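Local coordinates for protein endonuclease V (Homo sapiens, PDB 6OZE) that probably cleaves inosine-containing RNA as a metal-ion-dependent endoribonuclease of the RNase H-like superfamily, at residues A57-L62 against Q101-K106; L115-N120 against S132-L137; V43-V48 against P94-L99. The protein carries 4 engineered substitutions. All coordinates share one frame; numbering follows the deposited sequence. Where two conformers were deposited one is given.

Contact 1 of 3, residues A57-L62 against Q101-K106; sequences ASLVVL and QQLREK
Leu59 (chi1 165°) and Leu103 (chi1 180°) both hold CG anti to the backbone N, and with chi2 near +60° in each, their CD2 methyls are turned toward each other where strand 54-63 faces the last turns of helix 89-106. The helix lies across one face of the mixed sheet of this RNase H-like domain, with its C-terminal turn over the strand next to the sheet edge. Of this part of the helix, Leu103 makes the touch on the strand: the CD2 methyl lies 4.0 Å from CD2 of Leu59, the two side chains running at about a right angle. Val61, two residues on along the same face of the strand, meets the same CD2 methyl of Leu103. The contact is wholly apolar, with no hydrogen bond from strand to helix, and its three touching residues are buried. Beyond them, Tyr71 on the edge strand and Met111 and Pro112 in the loop after the helix also touch Leu103. Val60 points to the other side of the sheet, where it packs on Ala231 and Cys234 of helix 226-242. Polar groups lie on the more exposed flank of the helix: Lys106 NZ bonds to Tyr71 OH. Val61 places CG2, the branch beside its backbone N, 3.7 Å from Leu103 CD2.

Contact 2 of 3, residues L115-N120 against S132-L137; sequences LLVDGN and SHLGVL. Engineered in segment 132-137: Ser132 (natural residue Cys).
Leu134 meets Leu115 and Val117 in an apolar contact that carries most of the packing between helix 130-138 and strand 115-118. Its CD2 methyl is the sole point of touch, 3.8 Å from Leu115 CD1 and a looser 4.2 Å from Val117 CG2. The first pair crosses at about a right angle, the second at a slant. With CG of Leu134 anti to its backbone N (chi1 -178°), CG is turned toward the strand and CD2 does the touching; Val43 of the neighbouring strand and Leu96 of helix 89-106 also touch this side chain.

Between the backbones there is proximity without bonding: Asn120 O stands 4.2 Å from Ser132 N, where the loop leaving the strand passes the helix. Polar side chains find partners outside the two segments. The engineered Ser132, a cysteine in nature, in the conformer given bonds through OG to Gly204 O, and Asp118 OD2 makes a salt bridge with Lys147 NZ. On the flank of the helix, His133 meets the ring of Phe90 edge-to-face. Leu134 packs the helix onto the first strand of a beta-alpha-beta crossover, strand 115-118, helix 130-138 and the parallel strand 142-146, at the centre of the RNase H-like sheet.

Contact 3 of 3, residues V43-V48 against P94-L99; sequences VDVSFV and PFLLEL
Val43 and Leu96 mark the closest backbone approach, CA to CA 7.2 Å, between strand 43-47 and helix 94-99. The axes of these short segments pass 9.5 Å apart, with their N-to-C directions at 138°, so the helix runs roughly counter to the strand but at a clear slant. Leu96 comes down onto the strand between two valines. Its CG sits beside the backbone N and its chain is extended beyond (chi1 -63°, chi2 180°), which brings both methyls to the sheet. CD2 rests 3.9 Å from Val43 CB and equally far from Val45 CG2, while CD1 is 4.1 Å from Val43 CG2. Between the valines, CD2 also lies 3.8 Å from Asp44 O, a van der Waals contact with the strand backbone. Cutting Leu96 back to an alanine removes both methyls and would probably leave a gap over Val43 and Val45, whose inward methyls would lose the helix's main partner.

Asp44 points its side chain to the opposite face of the sheet. There Ser46 OG donates to the syn lone pair of Asp44 OD2, at 2.6 Å, and Ser235 OG of helix 226-242 bonds to the same oxygen. A first strand with valines under one helix and an aspartate on its other face is consistent with the RNase H-like fold, in which an aspartate on this strand usually serves the metal site.

How the contacts relate
All three contacts are buried leucine-centred packing on one face of the same sheet, without a hydrogen bond between helix and strand. Contacts 1 and 3 share helix 89-106, which spans from strand 39-47 to strand 54-63; contact 2 uses the next helix and lies closest to the centre of the chain. The strands themselves are laced by backbone bonds, Asp44 O to Ser58 N between contacts 3 and 1 and Leu116 O to Val43 N between contacts 2 and 3. Contact 1, farthest out, has charged helix residues beside it, whereas contacts 2 and 3 turn Asp118 and Asp44 to the far face, their carboxylates close together.

Contact 1 of 3, residues A57-L62 against Q101-K106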
ATOM      1  N   ALA A  57      -8.185  -4.342 -10.942  1.00 20.82           N
ATOM      2  CA  ALA A  57      -7.447  -4.734  -9.747  1.00 21.69           C
ATOM      3  C   ALA A  57      -6.326  -5.666 -10.176  1.00 20.02           C
ATOM      4  O   ALA A  57      -6.549  -6.583 -10.979  1.00 20.40           O
ATOM      5  CB  ALA A  57      -8.370  -5.443  -8.745  1.00 21.79           C
ATOM      6  N   SER A  58      -5.111  -5.424  -9.660  1.00 19.45           N
ATOM      7  CA  SER A  58      -3.957  -6.220 -10.050  1.00 20.10           C
ATOM      8  C   SER A  58      -3.160  -6.672  -8.834  1.00 18.20           C
ATOM      9  O   SER A  58      -3.032  -5.937  -7.844  1.00 18.87           O
ATOM     10  CB  SER A  58      -3.015  -5.429 -10.968  1.00 21.79           C
ATOM     11  OG  SER A  58      -3.686  -5.087 -12.185  1.00 22.79           O
ATOM     12  N   LEU A  59      -2.621  -7.881  -8.934  1.00 19.00           N
ATOM     13  CA  LEU A  59      -1.686  -8.429  -7.954  1.00 17.28           C
ATOM     14  C   LEU A  59      -0.468  -8.933  -8.696  1.00 19.09           C
ATOM     15  O   LEU A  59      -0.594  -9.691  -9.664  1.00 21.19           O
ATOM     16  CB  LEU A  59      -2.351  -9.576  -7.182  1.00 20.27           C
ATOM     17  CG  LEU A  59      -1.422 -10.487  -6.371  1.00 20.68           C
ATOM     18  CD1 LEU A  59      -0.815  -9.705  -5.210  1.00 21.81           C
ATOM     19  CD2 LEU A  59      -2.204 -11.683  -5.848  1.00 22.40           C
ATOM     20  N   VAL A  60       0.716  -8.501  -8.250  1.00 17.58           N
ATOM     21  CA  VAL A  60       1.968  -9.005  -8.795  1.00 20.33           C
ATOM     22  C   VAL A  60       2.806  -9.547  -7.647  1.00 20.55           C
ATOM     23  O   VAL A  60       2.665  -9.122  -6.496  1.00 21.33           O
ATOM     24  CB  VAL A  60       2.763  -7.948  -9.590  1.00 20.66           C
ATOM     25  CG1 VAL A  60       1.936  -7.436 -10.775  1.00 24.03           C
ATOM     26  CG2 VAL A  60       3.227  -6.792  -8.671  1.00 21.28           C
ATOM     27  N   VAL A  61       3.633 -10.536  -7.952  1.00 19.63           N
ATOM     28  CA  VAL A  61       4.638 -11.010  -7.004  1.00 21.18           C
ATOM     29  C   VAL A  61       5.993 -10.922  -7.685  1.00 20.53           C
ATOM     30  O   VAL A  61       6.142 -11.340  -8.839  1.00 21.75           O
ATOM     31  CB  VAL A  61       4.363 -12.449  -6.536  1.00 23.90           C
ATOM     32  CG1 VAL A  61       5.410 -12.877  -5.497  1.00 26.41           C
ATOM     33  CG2 VAL A  61       2.933 -12.557  -5.975  1.00 22.48           C
ATOM     34  N   LEU A  62       6.976 -10.361  -6.979  1.00 19.90           N
ATOM     35  CA  LEU A  62       8.330 -10.229  -7.487  1.00 21.52           C
ATOM     36  C   LEU A  62       9.297 -11.009  -6.602  1.00 22.61           C
ATOM     37  O   LEU A  62       9.108 -11.126  -5.388  1.00 21.29           O
ATOM     38  CB  LEU A  62       8.779  -8.753  -7.502  1.00 22.16           C
ATOM     39  CG  LEU A  62       8.277  -7.846  -8.625  1.00 24.71           C
ATOM     40  CD1 LEU A  62       6.763  -7.700  -8.652  1.00 29.09           C
ATOM     41  CD2 LEU A  62       8.947  -6.476  -8.504  1.00 24.33           C
ATOM     42  N   GLN A 101      -6.425 -14.672  -2.611  1.00 27.39           N
ATOM     43  CA  GLN A 101      -6.916 -16.022  -2.360  1.00 29.38           C
ATOM     44  C   GLN A 101      -6.785 -16.909  -3.592  1.00 27.92           C
ATOM     45  O   GLN A 101      -6.413 -18.084  -3.476  1.00 34.03           O
ATOM     46  CB  GLN A 101      -8.356 -15.995  -1.847  1.00 34.36           C
ATOM     47  CG  GLN A 101      -8.837 -17.362  -1.361  1.00 42.13           C
ATOM     48  CD  GLN A 101      -8.010 -17.884  -0.192  1.00 38.72           C
ATOM     49  OE1 GLN A 101      -7.467 -17.108   0.599  1.00 47.75           O
ATOM     50  NE2 GLN A 101      -7.905 -19.204  -0.084  1.00 54.41           N
ATOM     51  N   GLN A 102      -7.075 -16.373  -4.782  1.00 27.56           N
ATOM     52  CA  GLN A 102      -6.846 -17.137  -6.003  1.00 30.39           C
ATOM     53  C   GLN A 102      -5.402 -17.622  -6.083  1.00 31.00           C
ATOM     54  O   GLN A 102      -5.138 -18.790  -6.397  1.00 35.13           O
ATOM     55  CB  GLN A 102      -7.186 -16.297  -7.234  1.00 37.78           C
ATOM     56  CG  GLN A 102      -6.735 -16.958  -8.533  1.00 55.11           C
ATOM     57  CD  GLN A 102      -6.750 -16.026  -9.728  1.00 65.82           C
ATOM     58  OE1 GLN A 102      -6.842 -14.808  -9.582  1.00 62.93           O
ATOM     59  NE2 GLN A 102      -6.655 -16.598 -10.925  1.00 82.25           N
ATOM     60  N   LEU A 103      -4.454 -16.732  -5.799  1.00 28.36           N
ATOM     61  CA  LEU A 103      -3.050 -17.132  -5.792  1.00 29.70           C
ATOM     62  C   LEU A 103      -2.796 -18.211  -4.742  1.00 31.11           C
ATOM     63  O   LEU A 103      -2.139 -19.218  -5.019  1.00 34.17           O
ATOM     64  CB  LEU A 103      -2.176 -15.903  -5.543  1.00 25.80           C
ATOM     65  CG  LEU A 103      -0.673 -16.194  -5.505  1.00 26.71           C
ATOM     66  CD1 LEU A 103      -0.229 -16.883  -6.791  1.00 31.38           C
ATOM     67  CD2 LEU A 103       0.106 -14.902  -5.255  1.00 26.99           C
ATOM     68  N   ARG A 104      -3.322 -18.015  -3.527  1.00 33.87           N
ATOM     69  CA  ARG A 104      -3.063 -18.945  -2.428  1.00 40.26           C
ATOM     70  C   ARG A 104      -3.508 -20.361  -2.769  1.00 45.88           C
ATOM     71  O   ARG A 104      -2.885 -21.333  -2.325  1.00 48.92           O
ATOM     72  CB  ARG A 104      -3.758 -18.458  -1.150  1.00 44.37           C
ATOM     73  CG  ARG A 104      -3.123 -18.963   0.146  1.00 54.14           C
ATOM     74  CD  ARG A 104      -4.005 -18.706   1.374  1.00 53.32           C
ATOM     75  NE  ARG A 104      -4.297 -17.290   1.600  1.00 42.31           N
ATOM     76  CZ  ARG A 104      -3.603 -16.494   2.412  1.00 45.67           C
ATOM     77  NH1 ARG A 104      -2.561 -16.965   3.084  1.00 47.00           N
ATOM     78  NH2 ARG A 104      -3.952 -15.222   2.556  1.00 49.49           N
ATOM     79  N   GLU A 105      -4.570 -20.500  -3.563  1.00 45.22           N
ATOM     80  CA  GLU A 105      -5.070 -21.813  -3.949  1.00 48.47           C
ATOM     81  C   GLU A 105      -4.452 -22.311  -5.250  1.00 49.76           C
ATOM     82  O   GLU A 105      -4.239 -23.519  -5.411  1.00 58.17           O
ATOM     83  CB  GLU A 105      -6.594 -21.767  -4.072  1.00 52.63           C
ATOM     84  CG  GLU A 105      -7.295 -21.434  -2.767  1.00 59.99           C
ATOM     85  CD  GLU A 105      -8.782 -21.194  -2.939  1.00 76.07           C
ATOM     86  OE1 GLU A 105      -9.271 -21.245  -4.088  1.00 80.10           O
ATOM     87  OE2 GLU A 105      -9.462 -20.947  -1.921  1.00 78.04           O
ATOM     88  N   LYS A 106      -4.160 -21.405  -6.183  1.00 47.81           N
ATOM     89  CA  LYS A 106      -3.629 -21.797  -7.483  1.00 48.03           C
ATOM     90  C   LYS A 106      -2.135 -22.109  -7.413  1.00 51.63           C
ATOM     91  O   LYS A 106      -1.677 -23.124  -7.949  1.00 47.48           O
ATOM     92  CB  LYS A 106      -3.915 -20.697  -8.509  1.00 55.00           C
ATOM     93  CG  LYS A 106      -3.242 -20.876  -9.861  1.00 64.09           C
ATOM     94  CD  LYS A 106      -3.655 -19.776 -10.836  1.00 62.70           C
ATOM     95  CE  LYS A 106      -3.381 -18.392 -10.265  1.00 58.54           C
ATOM     96  NZ  LYS A 106      -3.609 -17.288 -11.256  1.00 48.04           N
TER

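Contact 2 of 3, residues L115-N120 against S132-L137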
ATOM      1  N   LEU A 115       3.114  -7.575   1.304  1.00 18.23           N
ATOM      2  CA  LEU A 115       2.507  -6.816   0.219  1.00 19.93           C
ATOM      3  C   LEU A 115       2.867  -5.351   0.378  1.00 18.95           C
ATOM      4  O   LEU A 115       2.722  -4.790   1.471  1.00 21.28           O
ATOM      5  CB  LEU A 115       0.977  -6.916   0.261  1.00 20.75           C
ATOM      6  CG  LEU A 115       0.331  -8.281   0.053  1.00 24.76           C
ATOM      7  CD1 LEU A 115      -1.197  -8.143   0.215  1.00 25.19           C
ATOM      8  CD2 LEU A 115       0.679  -8.797  -1.325  1.00 23.68           C
ATOM      9  N   LEU A 116       3.290  -4.736  -0.713  1.00 18.09           N
ATOM     10  CA  LEU A 116       3.357  -3.285  -0.821  1.00 17.86           C
ATOM     11  C   LEU A 116       2.070  -2.831  -1.498  1.00 21.32           C
ATOM     12  O   LEU A 116       1.760  -3.268  -2.618  1.00 20.37           O
ATOM     13  CB  LEU A 116       4.572  -2.841  -1.627  1.00 19.72           C
ATOM     14  CG  LEU A 116       5.943  -3.300  -1.110  1.00 22.32           C
ATOM     15  CD1 LEU A 116       7.051  -2.600  -1.901  1.00 23.33           C
ATOM     16  CD2 LEU A 116       6.119  -3.042   0.397  1.00 21.87           C
ATOM     17  N   VAL A 117       1.334  -1.953  -0.829  1.00 19.95           N
ATOM     18  CA  VAL A 117      -0.012  -1.557  -1.239  1.00 20.41           C
ATOM     19  C   VAL A 117       0.020  -0.109  -1.682  1.00 24.75           C
ATOM     20  O   VAL A 117       0.514   0.758  -0.950  1.00 24.03           O
ATOM     21  CB  VAL A 117      -0.978  -1.714  -0.060  1.00 20.35           C
ATOM     22  CG1 VAL A 117      -2.389  -1.275  -0.449  1.00 24.69           C
ATOM     23  CG2 VAL A 117      -0.973  -3.133   0.390  1.00 23.36           C
ATOM     24  N   ASP A 118      -0.505   0.163  -2.874  1.00 22.52           N
ATOM     25  CA  ASP A 118      -0.699   1.542  -3.292  1.00 23.57           C
ATOM     26  C   ASP A 118      -1.848   2.132  -2.484  1.00 35.01           C
ATOM     27  O   ASP A 118      -3.013   2.001  -2.867  1.00 36.56           O
ATOM     28  CB  ASP A 118      -0.974   1.624  -4.795  1.00 29.24           C
ATOM     29  CG  ASP A 118      -1.060   3.062  -5.300  1.00 44.70           C
ATOM     30  OD1 ASP A 118      -0.965   4.010  -4.492  1.00 52.85           O
ATOM     31  OD2 ASP A 118      -1.217   3.249  -6.519  1.00 52.99           O
ATOM     32  N   GLY A 119      -1.520   2.773  -1.373  1.00 31.76           N
ATOM     33  CA  GLY A 119      -2.513   3.235  -0.424  1.00 31.88           C
ATOM     34  C   GLY A 119      -1.867   3.397   0.934  1.00 33.52           C
ATOM     35  O   GLY A 119      -0.687   3.118   1.120  1.00 38.33           O
ATOM     36  N   ASN A 120      -2.661   3.872   1.885  1.00 30.38           N
ATOM     37  CA  ASN A 120      -2.126   4.119   3.214  1.00 31.02           C
ATOM     38  C   ASN A 120      -2.529   3.005   4.174  1.00 30.63           C
ATOM     39  O   ASN A 120      -3.518   2.292   3.971  1.00 25.63           O
ATOM     40  CB  ASN A 120      -2.617   5.453   3.776  1.00 32.50           C
ATOM     41  CG  ASN A 120      -2.095   6.646   3.010  1.00 39.75           C
ATOM     42  OD1 ASN A 120      -1.029   7.200   3.325  1.00 33.92           O
ATOM     43  ND2 ASN A 120      -2.868   7.084   2.020  1.00 31.56           N
ATOM     44  N   SER A 132      -3.858  -1.470   5.837  1.00 22.90           N
ATOM     45  CA  SER A 132      -4.148  -2.147   7.097  0.90 21.07           C
ATOM     46  C   SER A 132      -5.344  -3.070   6.952  1.00 22.94           C
ATOM     47  O   SER A 132      -5.364  -4.175   7.511  1.00 23.60           O
ATOM     48  CB  SER A 132      -4.464  -1.117   8.173  0.90 25.20           C
ATOM     49  OG  SER A 132      -3.281  -0.415   8.509  0.90 28.83           O
ATOM     50  N   HIS A 133      -6.359  -2.607   6.224  1.00 22.79           N
ATOM     51  CA  HIS A 133      -7.581  -3.373   6.036  1.00 21.18           C
ATOM     52  C   HIS A 133      -7.285  -4.642   5.246  1.00 22.91           C
ATOM     53  O   HIS A 133      -7.724  -5.739   5.623  1.00 23.26           O
ATOM     54  CB  HIS A 133      -8.568  -2.466   5.299  1.00 22.75           C
ATOM     55  CG  HIS A 133     -10.015  -2.844   5.444  1.00 21.53           C
ATOM     56  ND1 HIS A 133     -10.993  -1.892   5.621  1.00 24.59           N
ATOM     57  CD2 HIS A 133     -10.646  -4.040   5.428  1.00 25.02           C
ATOM     58  CE1 HIS A 133     -12.176  -2.485   5.696  1.00 25.81           C
ATOM     59  NE2 HIS A 133     -11.988  -3.790   5.599  1.00 25.29           N
ATOM     60  N   LEU A 134      -6.510  -4.517   4.162  1.00 18.27           N
ATOM     61  CA  LEU A 134      -6.106  -5.695   3.405  1.00 19.88           C
ATOM     62  C   LEU A 134      -5.180  -6.582   4.231  1.00 20.74           C
ATOM     63  O   LEU A 134      -5.291  -7.814   4.189  1.00 22.50           O
ATOM     64  CB  LEU A 134      -5.432  -5.262   2.098  1.00 19.89           C
ATOM     65  CG  LEU A 134      -4.979  -6.384   1.167  1.00 19.90           C
ATOM     66  CD1 LEU A 134      -6.184  -7.172   0.616  1.00 20.96           C
ATOM     67  CD2 LEU A 134      -4.163  -5.793   0.032  1.00 21.41           C
ATOM     68  N   GLY A 135      -4.252  -5.978   4.988  1.00 20.52           N
ATOM     69  CA  GLY A 135      -3.332  -6.779   5.784  1.00 24.82           C
ATOM     70  C   GLY A 135      -4.026  -7.636   6.827  1.00 22.23           C
ATOM     71  O   GLY A 135      -3.710  -8.818   6.993  1.00 24.75           O
ATOM     72  N   VAL A 136      -4.971  -7.057   7.569  1.00 23.35           N
ATOM     73  CA  VAL A 136      -5.649  -7.816   8.620  0.65 20.64           C
ATOM     74  C   VAL A 136      -6.453  -8.965   8.021  1.00 22.36           C
ATOM     75  O   VAL A 136      -6.497 -10.071   8.571  1.00 25.86           O
ATOM     76  CB  VAL A 136      -6.523  -6.880   9.482  0.65 24.93           C
ATOM     77  CG1 VAL A 136      -7.533  -7.670  10.298  0.65 28.01           C
ATOM     78  CG2 VAL A 136      -5.647  -6.034  10.407  0.65 27.19           C
ATOM     79  N   LEU A 137      -7.117  -8.712   6.884  1.00 22.79           N
ATOM     80  CA  LEU A 137      -7.982  -9.731   6.297  1.00 23.67           C
ATOM     81  C   LEU A 137      -7.191 -10.834   5.600  1.00 25.05           C
ATOM     82  O   LEU A 137      -7.601 -11.996   5.650  1.00 25.60           O
ATOM     83  CB  LEU A 137      -8.989  -9.075   5.352  1.00 22.93           C
ATOM     84  CG  LEU A 137     -10.103  -8.281   6.040  1.00 27.83           C
ATOM     85  CD1 LEU A 137     -10.958  -7.588   4.992  1.00 32.32           C
ATOM     86  CD2 LEU A 137     -10.975  -9.179   6.917  1.00 30.29           C
TER

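Contact 3 of 3, residues V43-V48 against P94-L99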
ATOM      1  N   VAL A  43       0.116  -4.550  -5.064  1.00 17.00           N
ATOM      2  CA  VAL A  43      -1.301  -4.513  -5.432  1.00 16.63           C
ATOM      3  C   VAL A  43      -1.668  -3.126  -5.923  1.00 17.63           C
ATOM      4  O   VAL A  43      -1.108  -2.118  -5.479  1.00 21.49           O
ATOM      5  CB  VAL A  43      -2.283  -4.959  -4.323  1.00 20.40           C
ATOM      6  CG1 VAL A  43      -2.170  -6.452  -4.054  1.00 23.89           C
ATOM      7  CG2 VAL A  43      -2.079  -4.134  -3.047  1.00 22.93           C
ATOM      8  N   ASP A  44      -2.655  -3.079  -6.832  1.00 18.04           N
ATOM      9  CA  ASP A  44      -3.128  -1.823  -7.388  1.00 19.89           C
ATOM     10  C   ASP A  44      -4.598  -1.969  -7.719  1.00 19.36           C
ATOM     11  O   ASP A  44      -5.028  -3.034  -8.162  1.00 19.99           O
ATOM     12  CB  ASP A  44      -2.445  -1.494  -8.716  1.00 22.47           C
ATOM     13  CG  ASP A  44      -3.059  -0.276  -9.394  1.00 22.28           C
ATOM     14  OD1 ASP A  44      -2.891   0.859  -8.899  1.00 24.88           O
ATOM     15  OD2 ASP A  44      -3.771  -0.454 -10.403  1.00 27.82           O
ATOM     16  N   VAL A  45      -5.344  -0.890  -7.516  1.00 21.33           N
ATOM     17  CA  VAL A  45      -6.644  -0.694  -8.144  1.00 20.51           C
ATOM     18  C   VAL A  45      -6.596   0.625  -8.890  1.00 22.96           C
ATOM     19  O   VAL A  45      -6.200   1.650  -8.321  1.00 24.42           O
ATOM     20  CB  VAL A  45      -7.796  -0.692  -7.122  1.00 23.90           C
ATOM     21  CG1 VAL A  45      -9.136  -0.442  -7.837  1.00 27.58           C
ATOM     22  CG2 VAL A  45      -7.831  -2.006  -6.394  1.00 24.60           C
ATOM     23  N   SER A  46      -7.006   0.607 -10.157  1.00 21.66           N
ATOM     24  CA  SER A  46      -6.994   1.793 -10.997  1.00 21.07           C
ATOM     25  C   SER A  46      -8.332   1.926 -11.689  1.00 23.64           C
ATOM     26  O   SER A  46      -8.782   0.981 -12.336  1.00 25.90           O
ATOM     27  CB  SER A  46      -5.912   1.681 -12.075  1.00 23.72           C
ATOM     28  OG  SER A  46      -4.622   1.749 -11.475  1.00 24.82           O
ATOM     29  N   PHE A  47      -8.939   3.104 -11.596  1.00 25.25           N
ATOM     30  CA  PHE A  47     -10.206   3.349 -12.265  1.00 26.98           C
ATOM     31  C   PHE A  47     -10.009   3.594 -13.751  1.00 30.47           C
ATOM     32  O   PHE A  47      -8.997   4.153 -14.190  1.00 32.47           O
ATOM     33  CB  PHE A  47     -10.915   4.553 -11.657  1.00 35.93           C
ATOM     34  CG  PHE A  47     -11.361   4.326 -10.261  1.00 57.84           C
ATOM     35  CD1 PHE A  47     -10.512   4.583  -9.200  1.00 73.70           C
ATOM     36  CD2 PHE A  47     -12.623   3.827 -10.006  1.00 68.62           C
ATOM     37  CE1 PHE A  47     -10.916   4.363  -7.905  1.00 82.41           C
ATOM     38  CE2 PHE A  47     -13.034   3.608  -8.719  1.00 80.89           C
ATOM     39  CZ  PHE A  47     -12.176   3.877  -7.662  1.00 86.13           C
ATOM     40  N   VAL A  48     -10.996   3.154 -14.527  1.00 27.81           N
ATOM     41  CA  VAL A  48     -11.074   3.522 -15.931  1.00 29.33           C
ATOM     42  C   VAL A  48     -11.326   5.018 -16.037  1.00 40.47           C
ATOM     43  O   VAL A  48     -12.263   5.547 -15.422  1.00 39.89           O
ATOM     44  CB  VAL A  48     -12.191   2.722 -16.617  1.00 29.34           C
ATOM     45  CG1 VAL A  48     -12.384   3.180 -18.053  1.00 35.07           C
ATOM     46  CG2 VAL A  48     -11.849   1.247 -16.547  1.00 30.93           C
ATOM     47  N   PRO A  94     -12.299  -5.955  -1.248  1.00 24.84           N
ATOM     48  CA  PRO A  94     -12.904  -7.215  -1.705  1.00 25.50           C
ATOM     49  C   PRO A  94     -12.202  -7.812  -2.911  1.00 27.67           C
ATOM     50  O   PRO A  94     -12.000  -9.032  -2.978  1.00 26.73           O
ATOM     51  CB  PRO A  94     -14.343  -6.813  -2.035  1.00 25.95           C
ATOM     52  CG  PRO A  94     -14.614  -5.670  -1.142  1.00 27.38           C
ATOM     53  CD  PRO A  94     -13.326  -4.907  -1.077  1.00 25.54           C
ATOM     54  N   PHE A  95     -11.824  -6.975  -3.871  1.00 23.71           N
ATOM     55  CA  PHE A  95     -11.233  -7.487  -5.099  1.00 24.14           C
ATOM     56  C   PHE A  95      -9.781  -7.878  -4.910  1.00 23.71           C
ATOM     57  O   PHE A  95      -9.335  -8.895  -5.454  1.00 24.08           O
ATOM     58  CB  PHE A  95     -11.402  -6.459  -6.213  1.00 25.49           C
ATOM     59  CG  PHE A  95     -12.821  -6.062  -6.407  1.00 29.24           C
ATOM     60  CD1 PHE A  95     -13.703  -6.922  -7.034  1.00 29.28           C
ATOM     61  CD2 PHE A  95     -13.299  -4.866  -5.903  1.00 33.61           C
ATOM     62  CE1 PHE A  95     -15.029  -6.581  -7.192  1.00 33.68           C
ATOM     63  CE2 PHE A  95     -14.634  -4.527  -6.053  1.00 37.22           C
ATOM     64  CZ  PHE A  95     -15.493  -5.381  -6.702  1.00 37.89           C
ATOM     65  N   LEU A  96      -9.032  -7.092  -4.144  1.00 21.91           N
ATOM     66  CA  LEU A  96      -7.653  -7.464  -3.888  1.00 21.02           C
ATOM     67  C   LEU A  96      -7.587  -8.739  -3.064  1.00 22.49           C
ATOM     68  O   LEU A  96      -6.746  -9.608  -3.314  1.00 23.51           O
ATOM     69  CB  LEU A  96      -6.946  -6.317  -3.169  1.00 22.23           C
ATOM     70  CG  LEU A  96      -6.859  -5.031  -3.990  1.00 25.10           C
ATOM     71  CD1 LEU A  96      -6.138  -3.943  -3.166  1.00 29.56           C
ATOM     72  CD2 LEU A  96      -6.100  -5.294  -5.280  1.00 25.18           C
ATOM     73  N   LEU A  97      -8.468  -8.871  -2.074  1.00 23.30           N
ATOM     74  CA  LEU A  97      -8.484 -10.097  -1.287  0.55 26.32           C
ATOM     75  C   LEU A  97      -8.769 -11.316  -2.162  1.00 27.21           C
ATOM     76  O   LEU A  97      -8.159 -12.376  -1.976  1.00 30.25           O
ATOM     77  CB  LEU A  97      -9.492  -9.968  -0.146  0.55 30.98           C
ATOM     78  CG  LEU A  97      -9.290 -10.897   1.047  0.55 32.14           C
ATOM     79  CD1 LEU A  97      -9.854 -10.253   2.275  0.55 36.25           C
ATOM     80  CD2 LEU A  97      -9.987 -12.207   0.795  0.55 37.71           C
ATOM     81  N   GLU A  98      -9.688 -11.185  -3.132  1.00 23.69           N
ATOM     82  CA  GLU A  98      -9.996 -12.286  -4.036  1.00 23.82           C
ATOM     83  C   GLU A  98      -8.790 -12.682  -4.883  1.00 24.47           C
ATOM     84  O   GLU A  98      -8.579 -13.871  -5.160  1.00 26.17           O
ATOM     85  CB  GLU A  98     -11.166 -11.899  -4.939  1.00 29.96           C
ATOM     86  CG  GLU A  98     -11.709 -13.032  -5.768  1.00 37.31           C
ATOM     87  CD  GLU A  98     -12.466 -14.054  -4.935  1.00 42.25           C
ATOM     88  OE1 GLU A  98     -12.881 -13.719  -3.804  1.00 41.79           O
ATOM     89  OE2 GLU A  98     -12.645 -15.190  -5.418  1.00 55.81           O
ATOM     90  N   LEU A  99      -8.001 -11.700  -5.325  1.00 22.14           N
ATOM     91  CA  LEU A  99      -6.805 -12.034  -6.094  1.00 24.17           C
ATOM     92  C   LEU A  99      -5.792 -12.785  -5.240  1.00 21.27           C
ATOM     93  O   LEU A  99      -5.162 -13.738  -5.714  1.00 23.56           O
ATOM     94  CB  LEU A  99      -6.159 -10.767  -6.664  1.00 23.10           C
ATOM     95  CG  LEU A  99      -6.972 -10.046  -7.745  1.00 23.68           C
ATOM     96  CD1 LEU A  99      -6.285  -8.706  -8.095  1.00 24.72           C
ATOM     97  CD2 LEU A  99      -7.117 -10.919  -8.966  1.00 33.07           C
TER